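Local structure of extracellular solute-binding protein (Bordetella parapertussis, 3PU5) at residues Gly15-Leu18 against Glu19-Lys23; Asp92-Glu95 against Lys96-Ala99; Glu182-Lys185 against Pro186-Lys190; Gly249-Glu252 against Asp253-Lys256; Thr305-Leu308 against Ile309-Ser313. The protein probably binds a small solute, perhaps a polyamine, outside the cytoplasmic membrane and hands it to a transporter. All coordinates share one frame; numbering follows the deposited sequence.

Contact 1 of 5, residues Gly15-Leu18 against Glu19-Lys23; sequences GSFL and ENVRK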
# COMPACT_ATOMS: atom_id res chain seq x y z
N GLY A 15 -3.99 -8.33 -13.89
CA GLY A 15 -2.69 -8.94 -13.79
C GLY A 15 -2.51 -9.87 -12.60
O GLY A 15 -3.44 -10.55 -12.18
N SER A 16 -1.31 -9.86 -12.06
CA SER A 16 -0.90 -10.81 -11.03
C SER A 16 -1.69 -10.63 -9.73
O SER A 16 -1.98 -11.61 -9.03
CB SER A 16 0.59 -10.64 -10.76
OG SER A 16 1.09 -11.70 -9.98
N PHE A 17 -2.04 -9.39 -9.41
CA PHE A 17 -2.81 -9.11 -8.21
C PHE A 17 -4.13 -9.85 -8.30
O PHE A 17 -4.48 -10.63 -7.41
CB PHE A 17 -3.05 -7.60 -8.08
CG PHE A 17 -3.80 -7.20 -6.82
CD1 PHE A 17 -5.19 -7.17 -6.81
CD2 PHE A 17 -3.11 -6.83 -5.67
CE1 PHE A 17 -5.88 -6.80 -5.68
CE2 PHE A 17 -3.80 -6.43 -4.53
CZ PHE A 17 -5.19 -6.43 -4.53
N LEU A 18 -4.87 -9.62 -9.39
CA LEU A 18 -6.17 -10.26 -9.59
C LEU A 18 -6.08 -11.79 -9.62
O LEU A 18 -6.94 -12.48 -9.07
CB LEU A 18 -6.83 -9.72 -10.87
CG LEU A 18 -8.30 -10.10 -11.08
CD1 LEU A 18 -9.02 -9.09 -11.97
CD2 LEU A 18 -8.44 -11.50 -11.66
N GLU A 19 -5.06 -12.31 -10.29
CA GLU A 19 -4.87 -13.76 -10.38
C GLU A 19 -4.68 -14.33 -8.99
O GLU A 19 -5.15 -15.44 -8.68
CB GLU A 19 -3.64 -14.07 -11.23
CG GLU A 19 -3.74 -13.59 -12.67
CD GLU A 19 -2.44 -13.75 -13.43
OE1 GLU A 19 -1.42 -14.15 -12.81
OE2 GLU A 19 -2.43 -13.48 -14.65
N ASN A 20 -3.98 -13.59 -8.15
CA ASN A 20 -3.71 -14.07 -6.81
C ASN A 20 -4.87 -13.92 -5.85
O ASN A 20 -5.06 -14.76 -4.98
CB ASN A 20 -2.40 -13.50 -6.26
CG ASN A 20 -1.20 -14.22 -6.83
OD1 ASN A 20 -0.85 -15.31 -6.37
ND2 ASN A 20 -0.58 -13.64 -7.85
N VAL A 21 -5.68 -12.88 -6.03
CA VAL A 21 -6.94 -12.77 -5.31
C VAL A 21 -7.83 -13.96 -5.66
O VAL A 21 -8.46 -14.54 -4.78
CB VAL A 21 -7.70 -11.47 -5.64
CG1 VAL A 21 -9.10 -11.53 -5.04
CG2 VAL A 21 -6.93 -10.25 -5.11
N ARG A 22 -7.89 -14.31 -6.94
CA ARG A 22 -8.70 -15.45 -7.38
C ARG A 22 -8.19 -16.74 -6.76
O ARG A 22 -8.95 -17.51 -6.18
CB ARG A 22 -8.69 -15.57 -8.91
CG ARG A 22 -9.58 -16.70 -9.43
CD ARG A 22 -9.52 -16.88 -10.95
NE ARG A 22 -10.11 -15.74 -11.66
CZ ARG A 22 -9.45 -14.97 -12.51
NH1 ARG A 22 -8.17 -15.21 -12.77
NH2 ARG A 22 -10.07 -13.96 -13.12
N LYS A 23 -6.89 -16.97 -6.88
CA LYS A 23 -6.26 -18.19 -6.40
C LYS A 23 -6.33 -18.37 -4.87
O LYS A 23 -6.59 -19.47 -4.36
CB LYS A 23 -4.80 -18.21 -6.85
CG LYS A 23 -4.05 -19.50 -6.55
CD LYS A 23 -2.62 -19.40 -7.06
CE LYS A 23 -1.89 -20.73 -6.98
NZ LYS A 23 -0.45 -20.59 -7.38
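With its CG anti to the carbonyl carbon (chi1 -79°), N20 keeps its amide beside the backbone N and turns it back along the helix onto S16. Its ND2 donates to S16 O at 2.7 Å, with S16 O close to the amide plane of N20, and the backbone N20 N reaches the same S16 O at 2.9 Å. The two donors come from opposite faces of the S16 carbonyl plane, so one oxygen is gripped twice and the amide is held in place. Asparagine suits this site because its short side chain offers an N-H within one turn of the helix.

L18 and R22, by contrast, both send CG anti to the backbone N. R22 then bends at chi3 (-68°), and L18 CD2 lies over one face of its guanidinium, 3.3 Å from R22 NH2. V21 CG2 touches F17 CE1 at 3.7 Å, and both residues meet F271 of helix 265-275, the F17 ring edge-to-face. L18 and V21 both rest on L39 of strand 36-41, where branched aliphatic side chains fill the space between helix and sheet. G15, at positive phi (54°), adopts a backbone shape that glycine readily takes, and its O accepts from E19 N at 3.0 Å. This is the N-terminal part of the helix in a beta-alpha-beta crossover, joining the parallel strands 7-12 and 36-41 as in other periplasmic-binding-protein folds.

Contact 2 of 5, residues Asp92-Glu95 against Lys96-Ala99; sequences DVPE and KFKA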
# COMPACT_ATOMS: atom_id res chain seq x y z
N ASP A 92 -9.03 -9.25 14.55
CA ASP A 92 -7.60 -9.54 14.43
C ASP A 92 -6.84 -8.55 13.55
O ASP A 92 -5.66 -8.73 13.27
CB ASP A 92 -7.40 -10.96 13.92
CG ASP A 92 -8.03 -11.98 14.84
OD1 ASP A 92 -7.82 -11.86 16.06
OD2 ASP A 92 -8.74 -12.87 14.35
N VAL A 93 -7.54 -7.51 13.11
CA VAL A 93 -6.93 -6.47 12.29
C VAL A 93 -6.70 -5.23 13.14
O VAL A 93 -7.64 -4.68 13.70
CB VAL A 93 -7.84 -6.12 11.10
CG1 VAL A 93 -7.23 -5.01 10.26
CG2 VAL A 93 -8.12 -7.36 10.28
N PRO A 94 -5.43 -4.79 13.27
CA PRO A 94 -5.15 -3.57 14.03
C PRO A 94 -5.94 -2.35 13.53
O PRO A 94 -6.22 -2.22 12.34
CB PRO A 94 -3.64 -3.37 13.83
CG PRO A 94 -3.11 -4.79 13.66
CD PRO A 94 -4.20 -5.50 12.88
N GLU A 95 -6.27 -1.45 14.45
CA GLU A 95 -7.11 -0.30 14.16
C GLU A 95 -6.61 0.58 13.01
O GLU A 95 -7.41 1.14 12.26
CB GLU A 95 -7.29 0.54 15.43
CG GLU A 95 -8.18 1.78 15.27
CD GLU A 95 -9.57 1.46 14.74
OE1 GLU A 95 -10.13 0.40 15.10
OE2 GLU A 95 -10.12 2.28 13.96
N LYS A 96 -5.30 0.72 12.88
CA LYS A 96 -4.75 1.59 11.84
C LYS A 96 -5.18 1.21 10.42
O LYS A 96 -5.26 2.07 9.56
CB LYS A 96 -3.22 1.62 11.91
CG LYS A 96 -2.53 0.29 11.68
CD LYS A 96 -1.03 0.56 11.71
CE LYS A 96 -0.24 -0.66 12.04
NZ LYS A 96 1.17 -0.26 12.36
N PHE A 97 -5.44 -0.08 10.19
CA PHE A 97 -5.86 -0.55 8.86
C PHE A 97 -7.33 -0.25 8.60
O PHE A 97 -7.80 -0.37 7.46
CB PHE A 97 -5.59 -2.05 8.72
CG PHE A 97 -4.15 -2.40 8.87
CD1 PHE A 97 -3.22 -1.97 7.93
CD2 PHE A 97 -3.71 -3.12 9.97
CE1 PHE A 97 -1.89 -2.27 8.07
CE2 PHE A 97 -2.35 -3.43 10.11
CZ PHE A 97 -1.44 -3.00 9.16
N LYS A 98 -8.04 0.13 9.65
CA LYS A 98 -9.46 0.42 9.57
C LYS A 98 -9.78 1.90 9.80
O LYS A 98 -10.89 2.36 9.51
CB LYS A 98 -10.20 -0.43 10.61
CG LYS A 98 -9.90 -1.93 10.52
CD LYS A 98 -10.68 -2.72 11.57
CE LYS A 98 -9.96 -2.77 12.91
NZ LYS A 98 -10.67 -3.71 13.82
N ALA A 99 -8.81 2.64 10.32
CA ALA A 99 -9.05 3.99 10.82
C ALA A 99 -9.68 4.97 9.83
O ALA A 99 -10.50 5.79 10.22
CB ALA A 99 -7.77 4.59 11.41
O HOH W 1 -9.18 -2.73 16.19
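K98 folds back over the residues before it in two overlapping beta turns, P94-F97 and E95-K98, part of the long connection between helix 67-75 and strand 106-107. Its CB lies 3.6 Å from E95 O, the oxygen that also accepts K98 N at 2.9 Å. CG passes V93 CG1 and P94 O, both at 4.1 Å, and the chain then bends at chi3 (-86°), which carries CE to 3.1 Å from V93 O. NZ at the tip donates to L90 O and to a water that makes a weak, long bond to E95 OE1. A lysine suits this path, since its methylenes cover the turn while its ammonium serves an earlier carbonyl and, through water, a carboxylate.

The first of the two turns closes where F97 N donates to P94 O. Proline and phenylalanine run side by side here, and the puckered P94 ring puts CG at the edge of the F97 ring, in its plane. V93 CG1 packs on F97 CB, and the F97 ring also meets that of Y110, the planes nearly parallel. K96 sends its ammonium away to V300 O and I297 O, while its CG sits 3.9 Å above the centre of the F97 ring.

Contact 3 of 5, residues Glu182-Lys185 against Pro186-Lys190; sequences ERMK and PHIFK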
# COMPACT_ATOMS: atom_id res chain seq x y z
N GLU A 182 14.27 19.44 -0.59
CA GLU A 182 15.02 20.50 -1.24
C GLU A 182 16.50 20.42 -0.85
O GLU A 182 17.37 20.73 -1.66
CB GLU A 182 14.44 21.87 -0.87
CG GLU A 182 15.06 23.01 -1.63
CD GLU A 182 14.30 24.31 -1.46
OE1 GLU A 182 13.58 24.46 -0.44
OE2 GLU A 182 14.41 25.19 -2.35
N ARG A 183 16.77 20.01 0.38
CA ARG A 183 18.14 19.78 0.86
C ARG A 183 18.81 18.63 0.09
O ARG A 183 20.02 18.63 -0.14
CB ARG A 183 18.13 19.45 2.36
CG ARG A 183 17.72 20.62 3.27
CD ARG A 183 17.53 20.15 4.71
NE ARG A 183 18.79 19.67 5.27
CZ ARG A 183 18.90 18.63 6.08
NH1 ARG A 183 17.83 17.93 6.45
NH2 ARG A 183 20.10 18.28 6.52
N MSE A 184 18.01 17.65 -0.31
CA MSE A 184 18.54 16.46 -0.97
C MSE A 184 18.65 16.65 -2.48
O MSE A 184 19.40 15.93 -3.15
CB MSE A 184 17.65 15.25 -0.69
CG MSE A 184 17.46 14.94 0.79
SE MSE A 184 16.02 13.62 1.01
CE MSE A 184 16.76 12.18 -0.06
N LYS A 185 17.89 17.61 -3.00
CA LYS A 185 17.72 17.78 -4.45
C LYS A 185 19.01 17.73 -5.30
O LYS A 185 19.01 17.13 -6.38
CB LYS A 185 16.92 19.06 -4.76
CG LYS A 185 16.54 19.18 -6.23
CD LYS A 185 15.63 20.37 -6.51
CE LYS A 185 16.34 21.70 -6.25
NZ LYS A 185 15.46 22.85 -6.58
N PRO A 186 20.11 18.35 -4.83
CA PRO A 186 21.35 18.35 -5.62
C PRO A 186 21.91 16.96 -5.89
O PRO A 186 22.66 16.78 -6.86
CB PRO A 186 22.33 19.12 -4.73
CG PRO A 186 21.47 19.98 -3.87
CD PRO A 186 20.22 19.19 -3.63
N HIS A 187 21.55 16.00 -5.04
CA HIS A 187 22.14 14.67 -5.07
C HIS A 187 21.22 13.65 -5.70
O HIS A 187 21.57 12.48 -5.79
CB HIS A 187 22.50 14.26 -3.66
CG HIS A 187 23.21 15.34 -2.91
ND1 HIS A 187 22.57 16.15 -2.00
CD2 HIS A 187 24.48 15.79 -3.00
CE1 HIS A 187 23.44 17.04 -1.53
NE2 HIS A 187 24.60 16.83 -2.12
N ILE A 188 20.05 14.10 -6.14
CA ILE A 188 19.07 13.23 -6.78
C ILE A 188 19.20 13.30 -8.30
O ILE A 188 19.09 14.38 -8.89
CB ILE A 188 17.63 13.59 -6.33
CG1 ILE A 188 17.45 13.20 -4.86
CG2 ILE A 188 16.58 12.88 -7.20
CD1 ILE A 188 16.27 13.88 -4.17
N PHE A 189 19.45 12.15 -8.92
CA PHE A 189 19.65 12.11 -10.36
C PHE A 189 18.35 11.76 -11.11
O PHE A 189 18.25 11.95 -12.32
CB PHE A 189 20.77 11.13 -10.74
CG PHE A 189 20.38 9.68 -10.60
CD1 PHE A 189 20.55 9.02 -9.40
CD2 PHE A 189 19.86 8.98 -11.68
CE1 PHE A 189 20.20 7.70 -9.26
CE2 PHE A 189 19.51 7.65 -11.55
CZ PHE A 189 19.68 7.01 -10.34
N LYS A 190 17.36 11.25 -10.38
CA LYS A 190 16.12 10.83 -11.03
C LYS A 190 14.95 10.84 -10.06
O LYS A 190 15.02 10.28 -8.96
CB LYS A 190 16.29 9.43 -11.63
CG LYS A 190 15.04 8.86 -12.27
CD LYS A 190 14.62 9.66 -13.50
CE LYS A 190 13.63 8.87 -14.35
NZ LYS A 190 13.00 9.69 -15.43
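M184 O takes the strongest bond of this helix-to-strand turn, from H187 N at 2.9 Å with an N-H...O angle of 159°. The ring of H187 adds a weak second bond to the same oxygen, from ND1 at 3.4 Å; its CG stands beside the backbone N (chi1 -46°), which tips the imidazole back over the helix end. I188 N then donates to K185 O at 3.2 Å as the chain leaves its 3-10 turn for strand 188-192.

P186 sits in the 3-10 turn that follows the helix. It lacks an N-H, and where a helical N-H would point to E182 O, P186 presents CD, 3.8 Å from E182 O. Its CB lies over the centre of the H187 ring, 3.9 Å above the plane, so the neighbouring proline supports the imidazole from one face.

Farther out the polar ends turn to other parts of the chain: R183 forms a salt bridge with E134, E182 one with R322, and K185 NZ bonds to R322 O. The selenomethionine M184 and I188 face inward instead. M184 packs on F132 and F163, a flexible apolar chain among aromatic rings, while I188 lies on V145 and F147 of the parallel strand 145-148. Between the two, I188 CD1 comes to 4.0 Å from M184 CB.

Contact 4 of 5, residues Gly249-Glu252 against Asp253-Lys256; sequences GGKE and DLAK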
# COMPACT_ATOMS: atom_id res chain seq x y z
N GLY A 249 -26.72 -2.46 -0.13
CA GLY A 249 -27.79 -2.89 -1.02
C GLY A 249 -27.45 -4.09 -1.89
O GLY A 249 -28.28 -4.56 -2.65
N GLY A 250 -26.21 -4.58 -1.79
CA GLY A 250 -25.83 -5.79 -2.49
C GLY A 250 -26.21 -7.00 -1.65
O GLY A 250 -27.04 -6.89 -0.75
N LYS A 251 -25.63 -8.16 -1.95
CA LYS A 251 -25.86 -9.36 -1.16
C LYS A 251 -24.99 -9.28 0.09
O LYS A 251 -23.94 -9.94 0.17
CB LYS A 251 -25.54 -10.62 -1.97
CG LYS A 251 -26.48 -10.84 -3.15
CD LYS A 251 -26.04 -12.02 -4.00
CE LYS A 251 -27.05 -12.31 -5.12
NZ LYS A 251 -26.93 -11.33 -6.21
N GLU A 252 -25.43 -8.47 1.05
CA GLU A 252 -24.57 -8.01 2.13
C GLU A 252 -24.06 -9.12 3.04
O GLU A 252 -22.92 -9.06 3.50
CB GLU A 252 -25.26 -6.92 2.95
CG GLU A 252 -25.58 -5.68 2.11
CD GLU A 252 -26.01 -4.50 2.96
OE1 GLU A 252 -26.03 -4.64 4.20
OE2 GLU A 252 -26.30 -3.43 2.39
N ASP A 253 -24.88 -10.13 3.28
CA ASP A 253 -24.46 -11.23 4.16
C ASP A 253 -23.42 -12.12 3.50
O ASP A 253 -22.46 -12.53 4.15
CB ASP A 253 -25.67 -12.04 4.64
CG ASP A 253 -26.50 -11.28 5.67
OD1 ASP A 253 -25.91 -10.47 6.43
OD2 ASP A 253 -27.73 -11.47 5.72
N LEU A 254 -23.58 -12.40 2.22
CA LEU A 254 -22.55 -13.15 1.49
C LEU A 254 -21.26 -12.32 1.38
O LEU A 254 -20.16 -12.84 1.52
CB LEU A 254 -23.05 -13.54 0.10
CG LEU A 254 -24.35 -14.33 0.08
CD1 LEU A 254 -24.62 -14.89 -1.32
CD2 LEU A 254 -24.30 -15.45 1.10
N ALA A 255 -21.41 -11.02 1.12
CA ALA A 255 -20.27 -10.11 1.02
C ALA A 255 -19.49 -10.05 2.34
O ALA A 255 -18.25 -10.11 2.33
CB ALA A 255 -20.76 -8.72 0.62
N LYS A 256 -20.20 -9.94 3.46
CA LYS A 256 -19.55 -9.95 4.78
C LYS A 256 -18.84 -11.28 5.01
O LYS A 256 -17.77 -11.33 5.63
CB LYS A 256 -20.57 -9.69 5.89
CG LYS A 256 -21.11 -8.25 5.94
CD LYS A 256 -22.25 -8.12 6.96
CE LYS A 256 -22.83 -6.73 6.97
NZ LYS A 256 -24.02 -6.65 7.87
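Helix 252-262 starts here, with K251 at its N-cap and also at the centre of an inverse gamma turn, whose bond from E252 N to G250 O is weak. K251 O accepts A255 N, and E252 O accepts K256 N, both at 2.9 Å.

The side chain of E252 reaches back to the loop before the helix. Extended beyond CG, it brings OE2 to G249 N at 2.7 Å in an almost straight bond of 170°, using the lone pair that faces away from its other oxygen. A glutamate suits this position because it is long enough to span the turn and its negative charge would probably be favoured near a helix N-terminus. At phi 88° and psi -3°, a CB on G249 would collide with the preceding carbonyl O, hence glycine.

K256 runs back alongside E252, its CG 3.1 Å from E252 O, and its ammonium stays 4.6 Å from E252 OE1, beyond a salt bridge. A255, small and buried, sets CB 3.4 Å from K251 O and turns inward to V246 of strand 238-246. L254 CD1 meets the methylene CD of K251 at 4.2 Å. K251 N donates to D61 OD2, which holds the N-cap residue's backbone. The arrangement is that of a strand-to-helix connection in which a loop and the first helical turn are tied together by a glutamate.

Contact 5 of 5, residues Thr305-Leu308 against Ile309-Ser313; sequences TALL and IKNMS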
# COMPACT_ATOMS: atom_id res chain seq x y z
N THR A 305 -5.63 9.04 4.86
CA THR A 305 -6.08 9.23 3.48
C THR A 305 -6.66 10.63 3.24
O THR A 305 -6.29 11.30 2.27
CB THR A 305 -7.12 8.17 3.05
OG1 THR A 305 -6.60 6.86 3.27
CG2 THR A 305 -7.48 8.33 1.58
N ALA A 306 -7.55 11.06 4.13
CA ALA A 306 -8.18 12.38 4.01
C ALA A 306 -7.15 13.49 4.01
O ALA A 306 -7.27 14.47 3.27
CB ALA A 306 -9.20 12.59 5.14
N LEU A 307 -6.13 13.34 4.85
CA LEU A 307 -5.06 14.32 4.93
C LEU A 307 -4.30 14.41 3.60
O LEU A 307 -4.08 15.51 3.08
CB LEU A 307 -4.10 13.98 6.07
CG LEU A 307 -2.90 14.92 6.22
CD1 LEU A 307 -3.37 16.35 6.46
CD2 LEU A 307 -1.99 14.45 7.35
N LEU A 308 -3.92 13.27 3.05
CA LEU A 308 -3.21 13.24 1.76
C LEU A 308 -3.99 13.92 0.65
O LEU A 308 -3.44 14.70 -0.13
CB LEU A 308 -2.87 11.79 1.36
CG LEU A 308 -1.76 11.14 2.18
CD1 LEU A 308 -1.71 9.66 1.90
CD2 LEU A 308 -0.41 11.79 1.88
N ILE A 309 -5.28 13.62 0.56
CA ILE A 309 -6.16 14.21 -0.45
C ILE A 309 -6.26 15.72 -0.27
O ILE A 309 -6.17 16.50 -1.23
CB ILE A 309 -7.56 13.58 -0.39
CG1 ILE A 309 -7.49 12.10 -0.77
CG2 ILE A 309 -8.54 14.33 -1.31
CD1 ILE A 309 -8.82 11.38 -0.71
N LYS A 310 -6.43 16.14 0.98
CA LYS A 310 -6.63 17.55 1.28
C LYS A 310 -5.40 18.38 0.97
O LYS A 310 -5.51 19.53 0.54
CB LYS A 310 -7.04 17.73 2.75
CG LYS A 310 -7.20 19.19 3.16
CD LYS A 310 -7.69 19.34 4.60
CE LYS A 310 -6.54 19.25 5.60
NZ LYS A 310 -7.00 19.51 7.00
N ASN A 311 -4.22 17.82 1.20
CA ASN A 311 -2.98 18.58 1.08
C ASN A 311 -2.32 18.48 -0.29
O ASN A 311 -1.34 19.17 -0.55
CB ASN A 311 -1.99 18.15 2.18
CG ASN A 311 -2.38 18.67 3.55
OD1 ASN A 311 -1.77 18.32 4.56
ND2 ASN A 311 -3.42 19.50 3.59
N MSE A 312 -2.84 17.62 -1.16
CA MSE A 312 -2.17 17.31 -2.41
C MSE A 312 -1.92 18.55 -3.28
O MSE A 312 -0.81 18.76 -3.76
CB MSE A 312 -2.94 16.24 -3.20
CG MSE A 312 -2.16 15.64 -4.38
SE MSE A 312 -0.39 14.90 -3.89
CE MSE A 312 -0.21 13.53 -5.29
N SER A 313 -2.95 19.38 -3.46
CA SER A 313 -2.81 20.60 -4.27
C SER A 313 -1.69 21.51 -3.78
O SER A 313 -0.80 21.88 -4.54
CB SER A 313 -4.13 21.37 -4.33
OG SER A 313 -5.15 20.52 -4.85
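L307 O accepts N311 N at 3.0 Å, and the side chain of N311 folds back toward L307. With CG beside the backbone N (chi1 -73°), N311 turns its OD1 to 3.2 Å from L307 CD1, a polar atom lying against a methyl group, while N311 CB rests 3.5 Å from L307 O. L307 supplies the methyl through a CG anti to its own backbone N (chi1 178°), which sends the branch forward along the helix. Its leucine side chain also touches Y171.

One residue earlier, A306 O takes K310 N at 3.0 Å, and T305 O takes I309 N at 3.1 Å in a bond of 167°. These three successive bonds open the long helix 305-322, the last helix of the chain. T305 and I309 lie side by side and point the same way, T305 CG2 meeting I309 CD1 at 4.0 Å; both also touch Y71 of helix 67-75. A threonine is well suited to this place, since its methyl joins that apolar strip while OG1 bonds to D100 OD2.

On another side L308 turns to helix 156-167, where it touches A157, E158 and S161, and the selenomethionine M312 reaches L150. K310 bends at chi3 and leads its ammonium away from the contact, with its CB 3.3 Å from A306 O.

Overall arrangement
All five contacts are local, and they follow one another along the chain without touching. Contacts 1, 2 and 3 are partly buried; contacts 4 and 5 lie at the surface. Contacts 1 and 5 each sit near the start of a long helix, but contact 1 packs against a parallel sheet whereas contact 5 bridges helices 67-75 and 156-167. Contact 4 also begins a helix, with a carboxylate tying it to the preceding loop; contact 3 passes from a helix through a 3-10 turn with a proline into a strand, and contact 2 is a pair of beta turns in a long loop, built on proline, phenylalanine and lysine. Contacts 3 and 4 are farthest apart, about 50 Å between centres, on opposite sides of the chain's centre.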